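Local coordinates for periplasmic binding protein (Veillonella parvula, PDB 4N01) that probably binds a solute in the periplasm and delivers it to a membrane transporter, as two-domain periplasmic binding proteins of its kind do, at residues 57-62 and 176-181; 207-212 and 329-334; 240-245 and 257-262; 265-270 and 298-303. All blocks are in the same frame, centred on the assembly; numbering follows the deposited sequence.

Contact 1: residues 57-62 and 176-181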
loop_
_atom_site.group_PDB
_atom_site.type_symbol
_atom_site.label_atom_id
_atom_site.label_comp_id
_atom_site.label_asym_id
_atom_site.label_seq_id
_atom_site.Cartn_x
_atom_site.Cartn_y
_atom_site.Cartn_z
ATOM N N PHE A 57 11.031 5.796 20.726
ATOM C CA PHE A 57 11.892 4.654 20.410
ATOM C C PHE A 57 13.259 5.116 19.904
ATOM O O PHE A 57 13.382 6.205 19.332
ATOM C CB PHE A 57 11.235 3.771 19.337
ATOM C CG PHE A 57 9.903 3.188 19.748
ATOM C CD1 PHE A 57 9.845 2.051 20.551
ATOM C CD2 PHE A 57 8.716 3.769 19.329
ATOM C CE1 PHE A 57 8.620 1.507 20.929
ATOM C CE2 PHE A 57 7.480 3.231 19.698
ATOM C CZ PHE A 57 7.432 2.099 20.493
ATOM N N ALA A 58 14.281 4.287 20.105
ATOM C CA ALA A 58 15.615 4.574 19.576
ATOM C C ALA A 58 16.384 3.291 19.316
ATOM O O ALA A 58 16.225 2.322 20.050
ATOM C CB ALA A 58 16.394 5.453 20.541
ATOM N N VAL A 59 17.216 3.288 18.273
ATOM C CA VAL A 59 18.177 2.206 18.060
ATOM C C VAL A 59 19.549 2.766 17.714
ATOM O O VAL A 59 19.657 3.816 17.081
ATOM C CB VAL A 59 17.727 1.215 16.957
ATOM C CG1 VAL A 59 16.401 0.570 17.331
ATOM C CG2 VAL A 59 17.617 1.923 15.604
ATOM N N LYS A 60 20.593 2.070 18.145
ATOM C CA LYS A 60 21.965 2.459 17.840
ATOM C C LYS A 60 22.614 1.439 16.910
ATOM O O LYS A 60 23.765 1.598 16.503
ATOM C CB LYS A 60 22.786 2.564 19.133
ATOM C CG LYS A 60 22.284 3.623 20.082
ATOM C CD LYS A 60 22.310 3.125 21.520
ATOM C CE LYS A 60 23.708 3.068 22.076
ATOM N NZ LYS A 60 23.731 2.520 23.465
ATOM N N SER A 61 21.874 0.379 16.600
ATOM C CA SER A 61 22.363 -0.688 15.739
ATOM C C SER A 61 21.154 -1.392 15.152
ATOM O O SER A 61 20.066 -1.345 15.737
ATOM C CB SER A 61 23.200 -1.682 16.551
ATOM O OG SER A 61 23.859 -2.608 15.693
ATOM N N ALA A 62 21.330 -2.041 14.003
ATOM C CA ALA A 62 20.195 -2.628 13.305
ATOM C C ALA A 62 19.542 -3.727 14.137
ATOM O O ALA A 62 20.237 -4.546 14.739
ATOM C CB ALA A 62 20.633 -3.179 11.956
ATOM N N GLY A 176 15.511 2.271 6.177
ATOM C CA GLY A 176 16.918 2.096 5.857
ATOM C C GLY A 176 17.825 2.573 6.979
ATOM O O GLY A 176 18.758 1.867 7.359
ATOM N N GLU A 177 17.563 3.767 7.514
ATOM C CA GLU A 177 18.380 4.288 8.607
ATOM C C GLU A 177 18.309 3.377 9.839
ATOM O O GLU A 177 19.328 3.096 10.469
ATOM C CB GLU A 177 17.954 5.716 8.959
ATOM C CG GLU A 177 18.272 6.725 7.856
ATOM C CD GLU A 177 17.662 8.099 8.095
ATOM O OE1 GLU A 177 16.611 8.193 8.776
ATOM O OE2 GLU A 177 18.226 9.095 7.584
ATOM N N ILE A 178 17.107 2.920 10.181
ATOM C CA ILE A 178 16.935 2.035 11.340
ATOM C C ILE A 178 17.793 0.777 11.200
ATOM O O ILE A 178 18.374 0.279 12.180
ATOM C CB ILE A 178 15.440 1.628 11.530
ATOM C CG1 ILE A 178 14.591 2.844 11.922
ATOM C CG2 ILE A 178 15.304 0.552 12.607
ATOM C CD1 ILE A 178 13.071 2.582 11.863
ATOM N N PHE A 179 17.910 0.279 9.972
ATOM C CA PHE A 179 18.612 -0.980 9.751
ATOM C C PHE A 179 20.039 -0.817 9.251
ATOM O O PHE A 179 20.664 -1.787 8.829
ATOM C CB PHE A 179 17.782 -1.891 8.832
ATOM C CG PHE A 179 16.670 -2.596 9.558
ATOM C CD1 PHE A 179 16.881 -3.862 10.102
ATOM C CD2 PHE A 179 15.443 -1.973 9.758
ATOM C CE1 PHE A 179 15.870 -4.506 10.803
ATOM C CE2 PHE A 179 14.430 -2.603 10.460
ATOM C CZ PHE A 179 14.647 -3.878 10.984
ATOM N N GLY A 180 20.564 0.402 9.327
ATOM C CA GLY A 180 21.940 0.656 8.933
ATOM C C GLY A 180 22.210 0.457 7.450
ATOM O O GLY A 180 23.348 0.180 7.059
ATOM N N VAL A 181 21.176 0.601 6.621
ATOM C CA VAL A 181 21.338 0.490 5.173
ATOM C C VAL A 181 20.757 1.698 4.433
ATOM O O VAL A 181 20.102 1.557 3.393
ATOM C CB VAL A 181 20.728 -0.827 4.622
ATOM C CG1 VAL A 181 21.477 -2.032 5.182
ATOM C CG2 VAL A 181 19.239 -0.924 4.961
#

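Contact 2: residues 207-212 and 329-334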
loop_
_atom_site.group_PDB
_atom_site.type_symbol
_atom_site.label_atom_id
_atom_site.label_comp_id
_atom_site.label_asym_id
_atom_site.label_seq_id
_atom_site.Cartn_x
_atom_site.Cartn_y
_atom_site.Cartn_z
ATOM N N PRO A 207 -4.272 15.259 -21.856
ATOM C CA PRO A 207 -5.384 15.612 -20.955
ATOM C C PRO A 207 -5.469 14.717 -19.726
ATOM O O PRO A 207 -5.179 13.520 -19.814
ATOM C CB PRO A 207 -6.635 15.400 -21.821
ATOM C CG PRO A 207 -6.184 14.507 -22.958
ATOM C CD PRO A 207 -4.739 14.881 -23.201
ATOM N N ARG A 208 -5.877 15.279 -18.590
ATOM C CA ARG A 208 -6.033 14.482 -17.383
ATOM C C ARG A 208 -7.324 13.676 -17.500
ATOM O O ARG A 208 -8.228 14.046 -18.249
ATOM C CB ARG A 208 -6.091 15.393 -16.147
ATOM C CG ARG A 208 -4.906 16.359 -16.030
ATOM C CD ARG A 208 -4.958 17.138 -14.722
ATOM N NE ARG A 208 -4.841 16.243 -13.572
ATOM C CZ ARG A 208 -3.684 15.840 -13.062
ATOM N NH1 ARG A 208 -2.545 16.250 -13.611
ATOM N NH2 ARG A 208 -3.664 15.023 -12.014
ATOM N N LYS A 209 -7.411 12.581 -16.762
ATOM C CA LYS A 209 -8.593 11.723 -16.823
ATOM C C LYS A 209 -9.206 11.550 -15.444
ATOM O O LYS A 209 -8.495 11.563 -14.440
ATOM C CB LYS A 209 -8.214 10.344 -17.378
ATOM C CG LYS A 209 -7.663 10.387 -18.783
ATOM C CD LYS A 209 -8.717 10.813 -19.786
ATOM C CE LYS A 209 -8.139 10.781 -21.197
ATOM N NZ LYS A 209 -9.181 10.999 -22.227
ATOM N N ARG A 210 -10.524 11.381 -15.393
ATOM C CA ARG A 210 -11.201 11.170 -14.116
ATOM C C ARG A 210 -11.406 9.684 -13.870
ATOM O O ARG A 210 -11.820 8.955 -14.775
ATOM C CB ARG A 210 -12.520 11.932 -14.099
ATOM C CG ARG A 210 -12.279 13.420 -13.954
ATOM C CD ARG A 210 -13.410 14.238 -14.499
ATOM N NE ARG A 210 -14.657 14.083 -13.751
ATOM C CZ ARG A 210 -14.917 14.683 -12.590
ATOM N NH1 ARG A 210 -14.002 15.459 -12.015
ATOM N NH2 ARG A 210 -16.090 14.502 -11.993
ATOM N N VAL A 211 -11.082 9.228 -12.664
ATOM C CA VAL A 211 -11.123 7.790 -12.368
ATOM C C VAL A 211 -11.928 7.475 -11.101
ATOM O O VAL A 211 -12.091 8.314 -10.225
ATOM C CB VAL A 211 -9.701 7.172 -12.271
ATOM C CG1 VAL A 211 -8.898 7.493 -13.532
ATOM C CG2 VAL A 211 -8.955 7.672 -11.018
ATOM N N PHE A 212 -12.442 6.260 -11.021
ATOM C CA PHE A 212 -13.147 5.800 -9.836
ATOM C C PHE A 212 -12.518 4.481 -9.428
ATOM O O PHE A 212 -12.312 3.595 -10.260
ATOM C CB PHE A 212 -14.636 5.610 -10.156
ATOM C CG PHE A 212 -15.409 4.918 -9.067
ATOM C CD1 PHE A 212 -15.670 5.564 -7.860
ATOM C CD2 PHE A 212 -15.893 3.635 -9.256
ATOM C CE1 PHE A 212 -16.391 4.920 -6.853
ATOM C CE2 PHE A 212 -16.618 2.989 -8.261
ATOM C CZ PHE A 212 -16.864 3.632 -7.058
ATOM N N GLU A 329 0.149 3.883 -18.992
ATOM C CA GLU A 329 0.101 3.405 -20.360
ATOM C C GLU A 329 -1.337 3.055 -20.704
ATOM O O GLU A 329 -1.831 3.387 -21.786
ATOM C CB GLU A 329 1.036 2.204 -20.552
ATOM C CG GLU A 329 2.509 2.573 -20.404
ATOM C CD GLU A 329 3.446 1.420 -20.698
ATOM O OE1 GLU A 329 2.994 0.252 -20.663
ATOM O OE2 GLU A 329 4.640 1.686 -20.967
ATOM N N GLU A 330 -2.021 2.423 -19.763
ATOM C CA GLU A 330 -3.392 1.990 -19.996
ATOM C C GLU A 330 -4.396 3.144 -20.054
ATOM O O GLU A 330 -5.326 3.113 -20.860
ATOM C CB GLU A 330 -3.797 0.929 -18.959
ATOM C CG GLU A 330 -3.152 -0.443 -19.229
ATOM C CD GLU A 330 -3.333 -1.446 -18.098
ATOM O OE1 GLU A 330 -3.874 -1.064 -17.040
ATOM O OE2 GLU A 330 -2.918 -2.617 -18.261
ATOM N N ILE A 331 -4.202 4.162 -19.222
ATOM C CA ILE A 331 -5.143 5.292 -19.151
ATOM C C ILE A 331 -4.915 6.302 -20.270
ATOM O O ILE A 331 -5.862 6.818 -20.870
ATOM C CB ILE A 331 -5.047 5.990 -17.777
ATOM C CG1 ILE A 331 -5.586 5.052 -16.696
ATOM C CG2 ILE A 331 -5.823 7.310 -17.747
ATOM C CD1 ILE A 331 -5.296 5.506 -15.282
ATOM N N HIS A 332 -3.649 6.546 -20.586
ATOM C CA HIS A 332 -3.291 7.608 -21.523
ATOM C C HIS A 332 -2.816 7.104 -22.880
ATOM O O HIS A 332 -2.577 7.901 -23.785
ATOM C CB HIS A 332 -2.211 8.478 -20.904
ATOM C CG HIS A 332 -2.674 9.241 -19.697
ATOM N ND1 HIS A 332 -3.519 10.323 -19.786
ATOM C CD2 HIS A 332 -2.398 9.074 -18.381
ATOM C CE1 HIS A 332 -3.743 10.802 -18.569
ATOM N NE2 HIS A 332 -3.079 10.062 -17.704
ATOM N N GLY A 333 -2.664 5.791 -23.020
ATOM C CA GLY A 333 -2.286 5.203 -24.299
ATOM C C GLY A 333 -0.854 5.485 -24.723
ATOM O O GLY A 333 -0.540 5.446 -25.911
ATOM N N ILE A 334 0.015 5.776 -23.761
ATOM C CA ILE A 334 1.429 5.987 -24.052
ATOM C C ILE A 334 2.197 4.676 -23.956
ATOM O O ILE A 334 1.707 3.685 -23.407
ATOM C CB ILE A 334 2.099 6.953 -23.044
ATOM C CG1 ILE A 334 2.083 6.350 -21.632
ATOM C CG2 ILE A 334 1.431 8.300 -23.061
ATOM C CD1 ILE A 334 2.994 7.063 -20.627
HETATM O O HOH W 1 -4.687 11.687 -21.783
#

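Contact 3: residues 240-245 and 257-262. With FMT (formic acid), chain H.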
loop_
_atom_site.group_PDB
_atom_site.type_symbol
_atom_site.label_atom_id
_atom_site.label_comp_id
_atom_site.label_asym_id
_atom_site.label_seq_id
_atom_site.Cartn_x
_atom_site.Cartn_y
_atom_site.Cartn_z
ATOM N N ASN A 240 -9.002 11.073 -8.886
ATOM C CA ASN A 240 -10.034 10.303 -8.185
ATOM C C ASN A 240 -11.314 11.114 -7.998
ATOM O O ASN A 240 -11.291 12.162 -7.338
ATOM C CB ASN A 240 -9.478 9.849 -6.820
ATOM C CG ASN A 240 -10.466 9.012 -6.019
ATOM O OD1 ASN A 240 -11.576 8.739 -6.473
ATOM N ND2 ASN A 240 -10.041 8.565 -4.830
ATOM N N VAL A 241 -12.424 10.657 -8.587
ATOM C CA VAL A 241 -13.661 11.449 -8.533
ATOM C C VAL A 241 -14.286 11.497 -7.149
ATOM O O VAL A 241 -15.185 12.316 -6.894
ATOM C CB VAL A 241 -14.738 10.964 -9.543
ATOM C CG1 VAL A 241 -14.247 11.153 -10.985
ATOM C CG2 VAL A 241 -15.097 9.514 -9.278
HETATM N N MSE A 242 -13.830 10.627 -6.252
HETATM C CA MSE A 242 -14.356 10.638 -4.886
HETATM C C MSE A 242 -13.544 11.563 -3.968
HETATM O O MSE A 242 -13.923 11.792 -2.822
HETATM C CB MSE A 242 -14.437 9.217 -4.294
HETATM C CG MSE A 242 -15.293 8.257 -5.123
HETATM SE SE MSE A 242 -17.103 8.953 -5.501
HETATM C CE MSE A 242 -17.933 8.396 -3.834
ATOM N N SER A 243 -12.430 12.093 -4.477
ATOM C CA SER A 243 -11.623 13.047 -3.711
ATOM C C SER A 243 -12.174 14.466 -3.864
ATOM O O SER A 243 -12.848 14.772 -4.850
ATOM C CB SER A 243 -10.158 12.986 -4.155
ATOM O OG SER A 243 -9.373 13.969 -3.490
ATOM N N GLY A 244 -11.905 15.325 -2.884
ATOM C CA GLY A 244 -12.410 16.693 -2.910
ATOM C C GLY A 244 -13.890 16.785 -2.570
ATOM O O GLY A 244 -14.531 17.807 -2.836
ATOM N N LEU A 245 -14.447 15.721 -1.988
ATOM C CA LEU A 245 -15.866 15.728 -1.591
ATOM C C LEU A 245 -16.072 15.896 -0.082
ATOM O O LEU A 245 -17.187 15.752 0.420
ATOM C CB LEU A 245 -16.566 14.454 -2.068
ATOM C CG LEU A 245 -16.507 14.183 -3.574
ATOM C CD1 LEU A 245 -17.312 12.946 -3.908
ATOM C CD2 LEU A 245 -17.020 15.384 -4.371
ATOM N N GLU A 257 -24.955 7.109 -6.810
ATOM C CA GLU A 257 -25.430 8.424 -7.273
ATOM C C GLU A 257 -24.264 9.376 -7.473
ATOM O O GLU A 257 -24.210 10.112 -8.460
ATOM C CB GLU A 257 -26.438 9.039 -6.293
ATOM C CG GLU A 257 -27.818 8.414 -6.373
ATOM C CD GLU A 257 -27.855 7.002 -5.807
ATOM O OE1 GLU A 257 -27.009 6.681 -4.939
ATOM O OE2 GLU A 257 -28.727 6.208 -6.235
ATOM N N THR A 258 -23.315 9.331 -6.544
ATOM C CA THR A 258 -22.176 10.226 -6.585
ATOM C C THR A 258 -21.260 9.855 -7.750
ATOM O O THR A 258 -20.773 10.726 -8.477
ATOM C CB THR A 258 -21.394 10.169 -5.262
ATOM O OG1 THR A 258 -22.267 10.559 -4.192
ATOM C CG2 THR A 258 -20.211 11.122 -5.311
ATOM N N VAL A 259 -21.039 8.558 -7.936
ATOM C CA VAL A 259 -20.205 8.087 -9.036
ATOM C C VAL A 259 -20.830 8.465 -10.376
ATOM O O VAL A 259 -20.144 8.924 -11.294
ATOM C CB VAL A 259 -20.045 6.570 -8.972
ATOM C CG1 VAL A 259 -19.096 6.085 -10.072
ATOM C CG2 VAL A 259 -19.543 6.164 -7.582
ATOM N N ILE A 260 -22.137 8.258 -10.491
ATOM C CA ILE A 260 -22.848 8.612 -11.710
ATOM C C ILE A 260 -22.726 10.112 -12.011
ATOM O O ILE A 260 -22.491 10.498 -13.162
ATOM C CB ILE A 260 -24.342 8.230 -11.608
ATOM C CG1 ILE A 260 -24.490 6.700 -11.555
ATOM C CG2 ILE A 260 -25.108 8.762 -12.794
ATOM C CD1 ILE A 260 -25.887 6.262 -11.089
ATOM N N ALA A 261 -22.884 10.947 -10.984
ATOM C CA ALA A 261 -22.767 12.400 -11.142
ATOM C C ALA A 261 -21.363 12.784 -11.621
ATOM O O ALA A 261 -21.193 13.677 -12.450
ATOM C CB ALA A 261 -23.066 13.092 -9.826
ATOM N N GLN A 262 -20.361 12.105 -11.081
ATOM C CA GLN A 262 -18.965 12.410 -11.395
ATOM C C GLN A 262 -18.543 11.869 -12.757
ATOM O O GLN A 262 -17.589 12.368 -13.354
ATOM C CB GLN A 262 -18.045 11.851 -10.303
ATOM C CG GLN A 262 -18.066 12.639 -8.989
ATOM C CD GLN A 262 -17.469 14.033 -9.113
ATOM O OE1 GLN A 262 -17.989 14.886 -9.842
ATOM N NE2 GLN A 262 -16.365 14.273 -8.396
HETATM C C FMT H . -13.311 16.269 -7.608
HETATM O O1 FMT H . -14.354 16.136 -6.966
HETATM O O2 FMT H . -12.581 15.334 -7.930
#

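Contact 4: residues 265-270 and 298-303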
loop_
_atom_site.group_PDB
_atom_site.type_symbol
_atom_site.label_atom_id
_atom_site.label_comp_id
_atom_site.label_asym_id
_atom_site.label_seq_id
_atom_site.Cartn_x
_atom_site.Cartn_y
_atom_site.Cartn_z
ATOM N N ASP A 265 -14.016 8.619 -16.329
ATOM C CA ASP A 265 -13.498 8.096 -17.602
ATOM C C ASP A 265 -13.048 6.638 -17.483
ATOM O O ASP A 265 -13.190 5.859 -18.431
ATOM C CB ASP A 265 -12.293 8.943 -18.049
ATOM C CG ASP A 265 -12.679 10.376 -18.363
ATOM O OD1 ASP A 265 -13.611 10.562 -19.165
ATOM O OD2 ASP A 265 -12.066 11.316 -17.794
ATOM N N TYR A 266 -12.484 6.281 -16.330
ATOM C CA TYR A 266 -11.973 4.920 -16.103
ATOM C C TYR A 266 -12.440 4.413 -14.757
ATOM O O TYR A 266 -12.589 5.187 -13.814
ATOM C CB TYR A 266 -10.428 4.873 -16.167
ATOM C CG TYR A 266 -9.912 5.173 -17.545
ATOM C CD1 TYR A 266 -9.541 4.153 -18.411
ATOM C CD2 TYR A 266 -9.843 6.478 -18.004
ATOM C CE1 TYR A 266 -9.100 4.427 -19.698
ATOM C CE2 TYR A 266 -9.417 6.767 -19.284
ATOM C CZ TYR A 266 -9.050 5.738 -20.127
ATOM O OH TYR A 266 -8.636 6.035 -21.397
ATOM N N ILE A 267 -12.681 3.113 -14.669
ATOM C CA ILE A 267 -12.950 2.480 -13.389
ATOM C C ILE A 267 -11.821 1.503 -13.069
ATOM O O ILE A 267 -11.560 0.555 -13.818
ATOM C CB ILE A 267 -14.314 1.737 -13.386
ATOM C CG1 ILE A 267 -15.467 2.747 -13.454
ATOM C CG2 ILE A 267 -14.442 0.881 -12.126
ATOM C CD1 ILE A 267 -16.799 2.117 -13.835
ATOM N N ILE A 268 -11.127 1.750 -11.963
ATOM C CA ILE A 268 -10.003 0.922 -11.577
ATOM C C ILE A 268 -10.504 -0.065 -10.541
ATOM O O ILE A 268 -11.044 0.324 -9.509
ATOM C CB ILE A 268 -8.872 1.791 -10.972
ATOM C CG1 ILE A 268 -8.325 2.760 -12.029
ATOM C CG2 ILE A 268 -7.752 0.916 -10.429
ATOM C CD1 ILE A 268 -7.471 3.915 -11.434
ATOM N N ILE A 269 -10.309 -1.348 -10.813
ATOM C CA ILE A 269 -10.937 -2.399 -10.033
ATOM C C ILE A 269 -9.880 -3.219 -9.308
ATOM O O ILE A 269 -8.961 -3.755 -9.937
ATOM C CB ILE A 269 -11.721 -3.352 -10.962
ATOM C CG1 ILE A 269 -12.918 -2.614 -11.592
ATOM C CG2 ILE A 269 -12.148 -4.623 -10.211
ATOM C CD1 ILE A 269 -13.663 -3.455 -12.629
ATOM N N ALA A 270 -10.012 -3.332 -7.991
ATOM C CA ALA A 270 -9.085 -4.153 -7.215
ATOM C C ALA A 270 -9.413 -5.638 -7.379
ATOM O O ALA A 270 -10.539 -6.075 -7.131
ATOM C CB ALA A 270 -9.113 -3.755 -5.736
ATOM N N ILE A 298 -22.561 5.842 -17.536
ATOM C CA ILE A 298 -21.249 6.313 -17.100
ATOM C C ILE A 298 -20.242 6.094 -18.237
ATOM O O ILE A 298 -20.214 5.022 -18.850
ATOM C CB ILE A 298 -20.773 5.560 -15.826
ATOM C CG1 ILE A 298 -21.647 5.939 -14.619
ATOM C CG2 ILE A 298 -19.296 5.841 -15.534
ATOM C CD1 ILE A 298 -21.305 5.133 -13.351
ATOM N N THR A 299 -19.442 7.117 -18.537
ATOM C CA THR A 299 -18.469 7.048 -19.632
ATOM C C THR A 299 -17.581 5.797 -19.590
ATOM O O THR A 299 -17.477 5.081 -20.584
ATOM C CB THR A 299 -17.578 8.299 -19.646
ATOM O OG1 THR A 299 -18.396 9.439 -19.923
ATOM C CG2 THR A 299 -16.511 8.182 -20.715
ATOM N N ALA A 300 -16.953 5.539 -18.446
ATOM C CA ALA A 300 -16.139 4.337 -18.280
ATOM C C ALA A 300 -16.894 3.055 -18.648
ATOM O O ALA A 300 -16.335 2.143 -19.265
ATOM C CB ALA A 300 -15.605 4.255 -16.844
ATOM N N VAL A 301 -18.163 2.978 -18.271
ATOM C CA VAL A 301 -18.941 1.785 -18.563
ATOM C C VAL A 301 -19.241 1.672 -20.054
ATOM O O VAL A 301 -19.065 0.602 -20.648
ATOM C CB VAL A 301 -20.258 1.767 -17.746
ATOM C CG1 VAL A 301 -21.097 0.555 -18.118
ATOM C CG2 VAL A 301 -19.945 1.757 -16.248
ATOM N N LYS A 302 -19.676 2.772 -20.663
ATOM C CA LYS A 302 -20.018 2.766 -22.082
ATOM C C LYS A 302 -18.805 2.439 -22.934
ATOM O O LYS A 302 -18.927 1.767 -23.950
ATOM C CB LYS A 302 -20.577 4.126 -22.526
ATOM C CG LYS A 302 -21.958 4.458 -21.975
ATOM C CD LYS A 302 -22.540 5.719 -22.628
ATOM C CE LYS A 302 -21.803 6.976 -22.192
ATOM N NZ LYS A 302 -22.498 8.211 -22.670
ATOM N N GLU A 303 -17.638 2.932 -22.529
ATOM C CA GLU A 303 -16.419 2.758 -23.328
ATOM C C GLU A 303 -15.601 1.530 -22.922
ATOM O O GLU A 303 -14.582 1.231 -23.539
ATOM C CB GLU A 303 -15.548 4.031 -23.270
ATOM C CG GLU A 303 -16.236 5.217 -23.945
ATOM C CD GLU A 303 -15.477 6.521 -23.802
ATOM O OE1 GLU A 303 -14.459 6.556 -23.070
ATOM O OE2 GLU A 303 -15.902 7.520 -24.428
HETATM O O HOH W 2 -12.893 8.308 -21.571
#

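Contact 1: residues 57-62 and 176-181
Val-59 and Ala-62 lie against Ile-178 and Phe-179 at the point where helix 165-178 stops in a Schellman motif. Gly-180, with positive phi (66°), is its C-prime residue: Val-181 N reaches back to Gly-176 O at 2.8 Å, and Gly-180 N bonds to Glu-177 O. The other partner is the end of strand 53-59, half of a two-stranded antiparallel hairpin, and the loop that leaves it. No hydrogen bond joins the two segments; the fit is one of van der Waals contact.

Val-59 carries the strand side of it. From its CB, which points at the helix end, CG1 runs anti to the carbonyl carbon (chi1 -60°) and stays 4.8 Å from Ile-178 CG2. The other branch, CG2, is wedged between the backbone N and carbonyl carbon, and this methyl does the touching. It meets Ile-178 O at 3.9 Å and Ile-178 CG2 at 4.0 Å, the two side chains crossing at about a right angle. Beyond this pair, Ile-178 also packs on Val-44 and Trp-153, while the Phe-179 ring turns inward to meet Phe-127 edge-to-face.

Further along, Ala-62 settles on the backbone as the chain leaves the helix. Its CA lies 3.6 Å from Ile-178 O, and its CB sits 3.4 Å from Phe-179 O and 4.2 Å from Phe-179 CD1.

Contact 2: residues 207-212 and 329-334
Lys-209 and Ile-331 bring the two backbones closest, 7.7 Å from CA to CA, where strand 209-214 begins and helix 320-332 runs out. The strand belongs to the four-stranded parallel sheet of the C-terminal alpha/beta domain, and the end of the last helix in the chain packs against its strands 209-214 and 266-270.

Lys-209 makes this contact with the root of its chain. CB and CG slide past Ile-331 in the opposite direction, CG coming 3.7 Å from Ile-331 CG2, and a bend at chi2 (-67°) turns CD aside. Deeper in, Val-211 CG1 meets Ile-331 CD1 only loosely, and Tyr-266 of the next strand packs on both Val-211 and Ile-331.

His-332 works with its edge. Ile-331 CG2 lies over the centre of one face of the imidazole, while CE1 points at Pro-207 O, 3.3 Å away near the ring plane, and stands 3.9 Å from Lys-209 CG. The ring is held at both nitrogens: NE2 is hydrogen-bonded to Ile-236 O, and ND1 to a water, which together should resist rotation about chi2. That water, 2.7 Å from His-332 ND1, also donates a hydrogen bond to Pro-207 O at 2.7 Å.

Contact 3: residues 240-245 and 257-262
Thr-258 turns its methyl toward Leu-245 and Met-242 of the 240-245 loop. CG2 stands anti to the backbone N and meets Leu-245 CD1 tip to tip at 3.7 Å. The same methyl lies 3.8 Å from SE of the bent selenomethionine Met-242. One residue on, Val-259 touches the selenium from its CG2 at 4.3 Å, and also rests on Phe-212.

The loop they meet opens with a type I turn from Asn-240 to Ser-243, reinforced by an Asx turn in which Asn-240 OD1 accepts from Met-242 N. It starts the crossover from edge strand 238-240 to strand 266-270, and helix 256-262 is the helical part of that connection.

A turn later, Gln-262 lays its CB on Val-241 CB, 3.5 Å away, and its bend at chi2 (-67°) turns CD back toward the loop. NE2 then donates to Val-241 O at 2.7 Å, nearly straight at 175°, on a lone pair of that oxygen, which lies in the Gln-262 amide plane. An alanine here would probably leave Val-241 O without this donor and Arg-210 NH2 without the OE1 it meets. NE2 also makes a weak bond, 3.1 Å long, to O1 of a formic acid probably from the crystallisation liquor.

Contact 4: residues 265-270 and 298-303
Ala-300 presses its methyl against Asp-265 and Ile-267 at the start of strand 266-270, and the apolar contacts spread from there. Ile-267 is the strand's main side chain in the contact: CG1, anti to the carbonyl carbon (chi1 -69°), comes 3.7 Å from Ala-300 CB, and CD1 carries on to Val-301 CG2 at 4.0 Å. The segments of strand 266-270 and helix 299-303 run almost at right angles, 86° between their directions, with axes 7.5 Å apart at closest, a close spacing, consistent with an alanine at the interface.

Backbone contacts form the second group. Asp-265 O faces Ala-300 from 3.3 Å at its CB, and Ala-300 CA lies equally near in a bent CA-H...O contact of 123°. That carbonyl oxygen is buried here with no hydrogen-bond partner in the model.

Polar side chains make up the third. Asp-265 and Thr-299 lie side by side and point the same way, Asp-265 OD1 4.1 Å from Thr-299 CG2. A water donates to Glu-303 OE1 at 2.8 Å and, weakly, to Asp-265 OD1, bridging two like charges and probably easing their repulsion. The other oxygen, OD2, accepts from Arg-210 N in the neighbouring strand 209-214.

In the alpha/beta domain this is part of a beta-alpha-beta crossover from strand 266-270 to its parallel neighbour 306-309. Helix 280-290 comes first along it, packing on Ile-269 and Val-301; helix 299-303 follows, and beyond it His-305 stacks on Tyr-266 just before strand 306-309 begins.

Contact 1 stands apart in the N-terminal domain, its centre about 45 Å from that of contact 4 and across the chain's centre from the other three. Those belong to the C-terminal domain: contacts 2 and 4 each set a helix against neighbouring strands of one parallel sheet, and contact 3 sits at the sheet's edge. All four are partly buried; contacts 1 to 3 include exposed residues, while contact 4 has none among those that touch. Contact 1 is purely van der Waals, contacts 2 and 4 each add a water bridging the two segments, and contact 3 alone has a direct hydrogen bond across. Arg-210, on strand 209-214, ties contact 2 to both contact 3 and contact 4.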